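Local coordinates for protein cysteine hydrolase (Pseudomonas syringae pv. phaseolicola 1448A, PDB 3IRV) that belongs to the isochorismatase family of cysteine hydrolases and probably acts as a hydrolase, at residues A[142-147]-A[165-170]. Residues are numbered along the deposited sequence; the frame is centred on the assembly and turned at random. Where two conformers were deposited one is given.
Sequences IIVCGT and YKVIAL
With CG1 set between backbone N and carbonyl carbon (chi1 59°), Ile-142 lays that branch beside Val-167, whose CG2 sits anti to its own carbonyl carbon; Ile-142 CG1 and Val-167 CG2 meet at 3.9 Å. These side chains sit on neighbouring parallel strands, 142-145 and 166-170, of the central sheet in the isochorismatase-type alpha/beta fold, linked by helix 149-162 as a beta-alpha-beta crossover. The axes of the two segments approach to 4.8 Å, with 29° between their N-to-C directions. Three parallel bridges fix the register: Ile-142 with Val-167, Ile-143 with Ile-168, Val-144 with Ala-169.

The hydrogen bonds form a ladder. Ile-142 uses its N toward Lys-166 O and its O toward Ile-168 N, both at 2.9 Å; Val-144 likewise gives its N to Ile-168 O (2.8 Å). The last rung, Leu-170 N to Val-144 O, stretches to 3.3 Å yet remains fairly straight (164° at the hydrogen), and Asn-174 ND2 also donates to that oxygen. Ile-143 instead turns its backbone bonds to strand 23-28, placing 142-145 between two partners.

On the face bearing Ile-142 and Val-144, CG2 of Val-144 reaches CG1 of Val-167 at 4.1 Å. The other face carries Ile-143 and Ile-168, side by side and pointing alike, with Val-213 of helix 210-220 against Ile-143. There Leu-170 slants across Ile-143, its CD1 touching Ile-143 CG2 at 3.7 Å.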
loop_
_atom_site.group_PDB
_atom_site.type_symbol
_atom_site.label_atom_id
_atom_site.label_comp_id
_atom_site.label_asym_id
_atom_site.label_seq_id
_atom_site.Cartn_x
_atom_site.Cartn_y
_atom_site.Cartn_z
ATOM N N ILE A 142 5.237 -15.562 3.668
ATOM C CA ILE A 142 4.115 -15.248 4.566
ATOM C C ILE A 142 2.766 -15.407 3.871
ATOM O O ILE A 142 2.606 -15.001 2.718
ATOM C CB ILE A 142 4.242 -13.834 5.209
ATOM C CG1 ILE A 142 4.304 -12.717 4.146
ATOM C CG2 ILE A 142 5.477 -13.749 6.144
ATOM C CD1 ILE A 142 4.345 -11.280 4.746
ATOM N N ILE A 143 1.803 -15.976 4.605
ATOM C CA ILE A 143 0.441 -16.183 4.096
ATOM C C ILE A 143 -0.436 -15.185 4.843
ATOM O O ILE A 143 -0.482 -15.238 6.080
ATOM C CB ILE A 143 -0.034 -17.619 4.441
ATOM C CG1 ILE A 143 0.853 -18.633 3.697
ATOM C CG2 ILE A 143 -1.507 -17.821 4.074
ATOM C CD1 ILE A 143 0.715 -20.070 4.224
ATOM N N VAL A 144 -1.137 -14.302 4.118
ATOM C CA VAL A 144 -1.844 -13.189 4.753
ATOM C C VAL A 144 -3.348 -13.409 4.654
ATOM O O VAL A 144 -3.867 -13.708 3.558
ATOM C CB VAL A 144 -1.455 -11.839 4.103
ATOM C CG1 VAL A 144 -2.321 -10.689 4.646
ATOM C CG2 VAL A 144 0.049 -11.556 4.335
ATOM N N CYS A 145 -4.016 -13.305 5.803
ATOM C CA CYS A 145 -5.473 -13.324 5.879
ATOM C C CYS A 145 -5.935 -12.307 6.913
ATOM O O CYS A 145 -5.100 -11.766 7.659
ATOM C CB CYS A 145 -5.951 -14.726 6.249
ATOM S SG CYS A 145 -5.369 -15.286 7.915
ATOM N N GLY A 146 -7.241 -12.022 6.949
ATOM C CA GLY A 146 -7.784 -11.076 7.931
ATOM C C GLY A 146 -8.515 -9.910 7.308
ATOM O O GLY A 146 -9.151 -10.086 6.293
ATOM N N THR A 147 -8.424 -8.716 7.922
ATOM C CA THR A 147 -9.200 -7.557 7.458
ATOM C C THR A 147 -8.382 -6.278 7.809
ATOM O O THR A 147 -7.599 -6.324 8.760
ATOM C CB THR A 147 -10.631 -7.557 8.139
ATOM O OG1 THR A 147 -11.552 -6.724 7.412
ATOM C CG2 THR A 147 -10.559 -7.059 9.601
ATOM N N TYR A 165 9.991 -10.467 1.086
ATOM C CA TYR A 165 9.219 -11.647 1.466
ATOM C C TYR A 165 8.417 -12.121 0.261
ATOM O O TYR A 165 7.974 -11.316 -0.566
ATOM C CB TYR A 165 8.258 -11.336 2.619
ATOM C CG TYR A 165 8.952 -11.151 3.955
ATOM C CD1 TYR A 165 9.311 -12.257 4.731
ATOM C CD2 TYR A 165 9.263 -9.883 4.429
ATOM C CE1 TYR A 165 9.971 -12.116 5.963
ATOM C CE2 TYR A 165 9.886 -9.726 5.667
ATOM C CZ TYR A 165 10.246 -10.843 6.414
ATOM O OH TYR A 165 10.864 -10.689 7.633
ATOM N N LYS A 166 8.265 -13.447 0.190
ATOM C CA LYS A 166 7.384 -14.094 -0.754
ATOM C C LYS A 166 5.992 -14.111 -0.118
ATOM O O LYS A 166 5.752 -14.816 0.888
ATOM C CB LYS A 166 7.918 -15.507 -1.028
ATOM C CG LYS A 166 9.381 -15.488 -1.511
ATOM C CD LYS A 166 9.994 -16.887 -1.628
ATOM C CE LYS A 166 11.386 -16.789 -2.236
ATOM N NZ LYS A 166 12.237 -17.976 -1.934
ATOM N N VAL A 167 5.076 -13.320 -0.675
ATOM C CA VAL A 167 3.775 -13.116 -0.022
ATOM C C VAL A 167 2.662 -13.865 -0.767
ATOM O O VAL A 167 2.567 -13.785 -1.997
ATOM C CB VAL A 167 3.418 -11.618 0.051
ATOM C CG1 VAL A 167 2.104 -11.414 0.846
ATOM C CG2 VAL A 167 4.536 -10.836 0.727
ATOM N N ILE A 168 1.836 -14.579 -0.004
ATOM C CA ILE A 168 0.651 -15.267 -0.530
ATOM C C ILE A 168 -0.563 -14.644 0.138
ATOM O O ILE A 168 -0.661 -14.658 1.377
ATOM C CB ILE A 168 0.645 -16.752 -0.167
ATOM C CG1 ILE A 168 1.895 -17.440 -0.721
ATOM C CG2 ILE A 168 -0.621 -17.394 -0.723
ATOM C CD1 ILE A 168 2.063 -18.873 -0.239
ATOM N N ALA A 169 -1.454 -14.059 -0.666
ATOM C CA ALA A 169 -2.725 -13.530 -0.144
ATOM C C ALA A 169 -3.833 -14.534 -0.434
ATOM O O ALA A 169 -3.944 -15.056 -1.553
ATOM C CB ALA A 169 -3.079 -12.177 -0.801
ATOM N N LEU A 170 -4.662 -14.787 0.563
ATOM C CA LEU A 170 -5.758 -15.766 0.395
ATOM C C LEU A 170 -7.033 -15.048 -0.087
ATOM O O LEU A 170 -7.617 -14.203 0.626
ATOM C CB LEU A 170 -5.994 -16.489 1.721
ATOM C CG LEU A 170 -4.774 -17.286 2.207
ATOM C CD1 LEU A 170 -5.135 -17.995 3.505
ATOM C CD2 LEU A 170 -4.311 -18.272 1.147
#